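Local coordinates for protein transcriptional regulator (Bacillus subtilis, PDB 1VI0) that represses genes of fatty acid transport and beta-oxidation as a DNA-binding homodimer whose DNA binding is inhibited by long-chain fatty acyl-CoA, at residues 93-107 and 165-179. Numbering follows the deposited sequence.
Sequences FSLLAGDHNLAIVTQ and TVTTWVMNDQKYDLV. With DCC (dodecyl-coa), chain C.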
# COMPACT_ATOMS: atom_id res chain seq x y z
N PHE A 93 -2.06 14.54 -4.11
CA PHE A 93 -0.84 14.55 -4.93
C PHE A 93 -0.02 15.81 -4.68
O PHE A 93 1.18 15.69 -4.44
CB PHE A 93 -1.27 14.45 -6.43
CG PHE A 93 -1.72 13.07 -6.84
CD1 PHE A 93 -1.73 11.96 -6.00
CD2 PHE A 93 -1.94 12.83 -8.21
CE1 PHE A 93 -2.07 10.73 -6.49
CE2 PHE A 93 -2.28 11.58 -8.69
CZ PHE A 93 -2.33 10.49 -7.80
N SER A 94 -0.69 16.97 -4.62
CA SER A 94 -0.04 18.24 -4.41
C SER A 94 0.70 18.34 -3.08
O SER A 94 1.81 18.87 -2.99
CB SER A 94 -1.00 19.44 -4.55
OG SER A 94 -1.41 19.51 -5.93
N LEU A 95 0.08 17.94 -2.01
CA LEU A 95 0.69 17.93 -0.67
C LEU A 95 2.00 17.16 -0.68
O LEU A 95 3.06 17.73 -0.34
CB LEU A 95 -0.31 17.25 0.25
CG LEU A 95 -0.17 17.37 1.77
CD1 LEU A 95 0.00 16.02 2.43
CD2 LEU A 95 0.88 18.36 2.21
N LEU A 96 1.98 15.93 -1.20
CA LEU A 96 3.13 15.07 -1.24
C LEU A 96 4.16 15.54 -2.24
O LEU A 96 5.38 15.51 -1.96
CB LEU A 96 2.73 13.61 -1.41
CG LEU A 96 1.80 13.09 -0.27
CD1 LEU A 96 1.63 11.58 -0.41
CD2 LEU A 96 2.43 13.39 1.08
N ALA A 97 3.73 16.07 -3.40
CA ALA A 97 4.72 16.59 -4.37
C ALA A 97 5.41 17.82 -3.81
O ALA A 97 6.52 18.21 -4.26
CB ALA A 97 4.09 16.94 -5.72
N GLY A 98 4.78 18.52 -2.90
CA GLY A 98 5.20 19.71 -2.24
C GLY A 98 6.19 19.48 -1.11
O GLY A 98 6.75 20.45 -0.57
N ASP A 99 6.39 18.21 -0.75
CA ASP A 99 7.30 17.91 0.39
C ASP A 99 7.89 16.54 0.23
O ASP A 99 7.32 15.52 0.61
CB ASP A 99 6.52 18.16 1.66
CG ASP A 99 7.31 18.00 2.95
OD1 ASP A 99 8.37 17.40 2.96
OD2 ASP A 99 6.81 18.55 3.98
N HIS A 100 9.08 16.46 -0.39
CA HIS A 100 9.81 15.24 -0.69
C HIS A 100 9.92 14.32 0.54
O HIS A 100 9.62 13.13 0.45
CB HIS A 100 11.21 15.62 -1.16
CG HIS A 100 12.10 14.55 -1.66
ND1 HIS A 100 12.97 13.87 -0.79
CD2 HIS A 100 12.35 14.04 -2.88
CE1 HIS A 100 13.66 12.98 -1.49
NE2 HIS A 100 13.30 13.07 -2.76
N ASN A 101 10.34 14.92 1.66
CA ASN A 101 10.56 14.08 2.88
C ASN A 101 9.26 13.58 3.43
O ASN A 101 9.14 12.40 3.78
CB ASN A 101 11.37 14.90 3.87
CG ASN A 101 12.83 15.03 3.45
OD1 ASN A 101 13.39 14.20 2.73
ND2 ASN A 101 13.48 16.04 4.01
N LEU A 102 8.22 14.43 3.44
CA LEU A 102 6.94 13.91 3.90
C LEU A 102 6.50 12.72 3.05
O LEU A 102 5.93 11.78 3.62
CB LEU A 102 5.90 15.04 3.85
CG LEU A 102 4.52 14.63 4.37
CD1 LEU A 102 4.62 14.10 5.80
CD2 LEU A 102 3.53 15.78 4.31
N ALA A 103 6.64 12.77 1.72
CA ALA A 103 6.26 11.65 0.87
C ALA A 103 7.01 10.37 1.19
O ALA A 103 6.44 9.28 1.15
CB ALA A 103 6.48 12.02 -0.60
N ILE A 104 8.29 10.46 1.56
CA ILE A 104 9.09 9.28 1.94
C ILE A 104 8.51 8.75 3.27
O ILE A 104 8.28 7.56 3.44
CB ILE A 104 10.57 9.60 2.07
CG1 ILE A 104 11.23 9.72 0.68
CG2 ILE A 104 11.28 8.43 2.84
CD1 ILE A 104 12.62 10.33 0.71
N VAL A 105 8.15 9.69 4.13
CA VAL A 105 7.54 9.31 5.43
C VAL A 105 6.22 8.59 5.22
O VAL A 105 6.06 7.45 5.67
CB VAL A 105 7.46 10.47 6.38
CG1 VAL A 105 6.56 10.12 7.61
CG2 VAL A 105 8.82 10.95 6.90
N THR A 106 5.30 9.14 4.40
CA THR A 106 3.99 8.58 4.19
C THR A 106 4.03 7.28 3.41
O THR A 106 3.26 6.38 3.75
CB THR A 106 2.98 9.55 3.57
OG1 THR A 106 3.45 9.89 2.24
CG2 THR A 106 2.84 10.85 4.38
N GLN A 107 4.89 7.14 2.38
CA GLN A 107 4.91 5.97 1.56
C GLN A 107 5.78 4.83 2.04
O GLN A 107 5.55 3.66 1.66
CB GLN A 107 5.30 6.33 0.12
CG GLN A 107 4.37 7.38 -0.47
CD GLN A 107 2.90 7.18 -0.25
OE1 GLN A 107 2.30 7.90 0.54
NE2 GLN A 107 2.25 6.24 -0.91
N THR A 165 -0.35 5.10 -6.76
CA THR A 165 0.21 6.11 -7.72
C THR A 165 1.31 6.90 -7.06
O THR A 165 2.44 7.08 -7.63
CB THR A 165 -0.91 6.97 -8.35
OG1 THR A 165 -1.86 6.13 -9.01
CG2 THR A 165 -0.22 7.83 -9.44
N VAL A 166 1.15 7.29 -5.78
CA VAL A 166 2.15 8.02 -5.04
C VAL A 166 3.35 7.09 -4.80
O VAL A 166 4.50 7.46 -4.99
CB VAL A 166 1.58 8.57 -3.72
CG1 VAL A 166 2.72 9.36 -3.03
CG2 VAL A 166 0.44 9.57 -4.00
N THR A 167 3.13 5.87 -4.35
CA THR A 167 4.26 4.93 -4.10
C THR A 167 5.09 4.70 -5.34
O THR A 167 6.35 4.77 -5.28
CB THR A 167 3.65 3.63 -3.56
OG1 THR A 167 3.19 3.87 -2.23
CG2 THR A 167 4.72 2.53 -3.52
N THR A 168 4.51 4.56 -6.49
CA THR A 168 5.23 4.34 -7.75
C THR A 168 6.09 5.56 -8.03
O THR A 168 7.31 5.40 -8.28
CB THR A 168 4.25 3.97 -8.85
OG1 THR A 168 3.67 2.66 -8.56
CG2 THR A 168 4.96 3.89 -10.19
N TRP A 169 5.56 6.75 -7.86
CA TRP A 169 6.36 8.00 -8.02
C TRP A 169 7.46 8.12 -6.99
O TRP A 169 8.65 8.38 -7.33
CB TRP A 169 5.34 9.11 -7.92
CG TRP A 169 5.88 10.46 -7.73
CD1 TRP A 169 6.36 11.29 -8.71
CD2 TRP A 169 5.91 11.22 -6.53
NE1 TRP A 169 6.70 12.50 -8.20
CE2 TRP A 169 6.40 12.49 -6.84
CE3 TRP A 169 5.46 10.94 -5.20
CZ2 TRP A 169 6.56 13.48 -5.89
CZ3 TRP A 169 5.63 11.92 -4.28
CH2 TRP A 169 6.16 13.19 -4.60
N VAL A 170 7.18 7.72 -5.73
CA VAL A 170 8.30 7.71 -4.74
C VAL A 170 9.36 6.72 -5.11
O VAL A 170 10.60 7.02 -5.02
CB VAL A 170 7.74 7.45 -3.33
CG1 VAL A 170 8.89 7.00 -2.40
CG2 VAL A 170 7.04 8.62 -2.74
N MSE A 171 9.01 5.56 -5.62
CA MSE A 171 9.93 4.53 -6.05
C MSE A 171 10.81 4.97 -7.22
O MSE A 171 11.97 4.50 -7.31
CB MSE A 171 9.21 3.22 -6.38
CG MSE A 171 9.99 2.03 -5.76
SE MSE A 171 9.65 2.03 -3.85
CE MSE A 171 8.21 0.75 -3.87
N ASN A 172 10.35 5.91 -8.01
CA ASN A 172 11.11 6.52 -9.09
C ASN A 172 11.75 7.82 -8.71
O ASN A 172 11.81 8.82 -9.45
CB ASN A 172 10.18 6.65 -10.33
CG ASN A 172 9.93 5.30 -10.91
OD1 ASN A 172 10.77 4.79 -11.69
ND2 ASN A 172 8.80 4.67 -10.59
N ASP A 173 12.04 8.00 -7.41
CA ASP A 173 12.70 9.13 -6.84
C ASP A 173 12.00 10.45 -7.02
O ASP A 173 12.55 11.53 -7.15
CB ASP A 173 14.13 9.19 -7.52
CG ASP A 173 15.04 8.18 -6.81
OD1 ASP A 173 15.21 7.05 -7.34
OD2 ASP A 173 15.57 8.54 -5.74
N GLN A 174 10.65 10.40 -7.15
CA GLN A 174 9.79 11.52 -7.31
C GLN A 174 10.24 12.39 -8.50
O GLN A 174 10.05 13.58 -8.47
CB GLN A 174 9.73 12.39 -6.04
CG GLN A 174 9.42 11.57 -4.78
CD GLN A 174 9.53 12.32 -3.48
OE1 GLN A 174 9.20 13.51 -3.35
NE2 GLN A 174 9.99 11.64 -2.42
N LYS A 175 10.68 11.70 -9.55
CA LYS A 175 11.28 12.45 -10.68
C LYS A 175 10.29 12.96 -11.70
O LYS A 175 10.66 13.86 -12.51
CB LYS A 175 12.35 11.56 -11.30
CG LYS A 175 11.90 10.35 -12.07
CD LYS A 175 13.13 9.66 -12.70
CE LYS A 175 12.90 8.18 -12.93
NZ LYS A 175 14.03 7.59 -13.76
N TYR A 176 9.05 12.50 -11.72
CA TYR A 176 8.05 12.99 -12.70
C TYR A 176 6.94 13.76 -12.05
O TYR A 176 6.81 13.77 -10.82
CB TYR A 176 7.61 11.88 -13.63
CG TYR A 176 7.02 10.68 -12.89
CD1 TYR A 176 5.69 10.71 -12.46
CD2 TYR A 176 7.76 9.54 -12.70
CE1 TYR A 176 5.14 9.56 -11.86
CE2 TYR A 176 7.22 8.41 -12.10
CZ TYR A 176 5.90 8.43 -11.68
OH TYR A 176 5.40 7.28 -11.07
N ASP A 177 6.13 14.49 -12.80
CA ASP A 177 5.11 15.37 -12.34
C ASP A 177 3.84 14.64 -11.87
O ASP A 177 2.81 14.56 -12.55
CB ASP A 177 4.72 16.36 -13.47
CG ASP A 177 3.88 17.49 -13.01
OD1 ASP A 177 3.26 17.49 -11.91
OD2 ASP A 177 3.70 18.44 -13.84
N LEU A 178 3.89 14.18 -10.60
CA LEU A 178 2.72 13.46 -10.04
C LEU A 178 1.42 14.19 -10.23
O LEU A 178 0.39 13.62 -10.60
CB LEU A 178 3.02 13.25 -8.52
CG LEU A 178 1.87 12.55 -7.76
CD1 LEU A 178 1.69 11.16 -8.27
CD2 LEU A 178 2.23 12.56 -6.26
N VAL A 179 1.39 15.46 -9.87
CA VAL A 179 0.19 16.29 -9.84
C VAL A 179 -0.55 16.30 -11.17
O VAL A 179 -1.76 16.25 -11.26
CB VAL A 179 0.50 17.69 -9.36
CG1 VAL A 179 -0.67 18.65 -9.51
CG2 VAL A 179 0.88 17.59 -7.84
C2 DCC C . -16.32 -6.59 3.77
C4 DCC C . -15.12 -5.28 5.15
C5 DCC C . -14.46 -4.65 4.11
C6 DCC C . -14.80 -5.12 2.82
C8 DCC C . -13.75 -3.76 5.89
C10 DCC C . -1.93 12.47 4.28
C11 DCC C . -0.82 13.50 4.57
C12 DCC C . -0.31 13.46 6.01
N9 DCC C . -14.64 -4.72 6.30
N7 DCC C . -13.58 -3.71 4.59
N3 DCC C . -16.07 -6.23 5.04
N1 DCC C . -15.76 -6.05 2.66
N6 DCC C . -14.20 -4.63 1.74
C1' DCC C . -15.18 -5.00 7.68
C2' DCC C . -14.09 -5.02 8.78
O2' DCC C . -13.75 -6.42 8.98
C3' DCC C . -14.92 -4.56 10.02
O3' DCC C . -15.83 -5.65 10.38
C4' DCC C . -15.79 -3.43 9.35
O4' DCC C . -15.95 -3.83 7.99
C5' DCC C . -15.16 -2.07 9.53
O5' DCC C . -13.75 -2.03 9.14
P1 DCC C . -13.14 -0.88 8.22
O11 DCC C . -11.73 -1.12 8.07
O12 DCC C . -14.03 -0.76 6.94
O6 DCC C . -13.44 0.44 8.98
P2 DCC C . -12.62 0.66 10.24
O21 DCC C . -12.81 2.12 10.58
O22 DCC C . -12.94 -0.38 11.22
O7 DCC C . -11.04 0.52 9.90
CPA DCC C . -10.35 1.72 9.33
CPB DCC C . -8.85 1.38 9.07
CP8 DCC C . -8.75 0.00 8.38
CP7 DCC C . -8.17 1.29 10.43
CP9 DCC C . -8.13 2.46 8.34
OP3 DCC C . -9.58 -0.09 7.27
CP6 DCC C . -7.33 -0.37 8.00
OP2 DCC C . -6.49 -0.54 8.87
NP2 DCC C . -7.14 -0.51 6.72
CP5 DCC C . -5.77 -0.84 6.16
CP4 DCC C . -5.19 0.55 5.70
CP3 DCC C . -3.70 0.41 5.33
OP1 DCC C . -2.90 0.02 6.17
NP1 DCC C . -3.41 0.69 4.10
CP2 DCC C . -2.06 0.60 3.50
CP1 DCC C . -1.73 2.03 3.19
S DCC C . -1.99 3.26 4.49
P3 DCC C . -16.21 -6.19 11.85
O31 DCC C . -15.00 -6.18 12.67
O32 DCC C . -17.25 -5.33 12.43
O33 DCC C . -16.73 -7.57 11.55
CA1 DCC C . -0.44 3.10 5.41
CA2 DCC C . -0.14 4.35 6.30
OA1 DCC C . 0.31 2.16 5.28
CA3 DCC C . 0.46 5.52 5.49
CA4 DCC C . -0.24 6.83 5.49
CA5 DCC C . -0.99 7.15 4.22
CA6 DCC C . -0.95 8.61 3.81
CA7 DCC C . -2.25 9.37 3.97
CA8 DCC C . -2.59 10.42 2.98
CA9 DCC C . -1.71 11.67 2.98
O HOH W 1 8.18 16.03 -4.07
O HOH W 2 4.22 2.00 -0.15
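Phe93 and Leu178 meet in the all-helical ligand-binding domain of this TetR-family repressor, where the bend between helices 81-97 and 100-109 packs on the end of helix 151-171, closed by a Schellman motif, and the loop after it. The apolar part illustrates how aliphatic groups fit against aromatic rings. Leu178 CD1 sits over the middle of the Phe93 ring, 3.9 Å from its centroid and 5° off the normal, a CH-pi contact, while Val166 CG2 approaches Phe93 CE1 obliquely at 3.7 Å. An alanine in place of Phe93 would probably leave a gap beside Leu178 and Val166, where the ring lay, and rob the leucine methyl of its aromatic partner. With CG trans to its backbone N (chi1 167°), Trp169 pushes its six-membered ring into the bend, CZ3 lying 3.8 Å from Ala103 CB.

Both direct hydrogen bonds across the contact involve helix 100-109, which also lends Thr106 to the dodecyl-CoA pocket. The Gln174 amide stacks on the His100 imidazole, planes 27° apart, and its NE2 donates to His100 O (3.3 Å), which also accepts from Ile104 N. A water adds a link from helix 81-97, donating to both Ala97 O and Gln174 OE1. Bent at chi2, Gln107 reaches two residues of helix 151-171: its NE2 bonds Asp163 OD1 and donates to Thr167 OG1 at 2.9 Å.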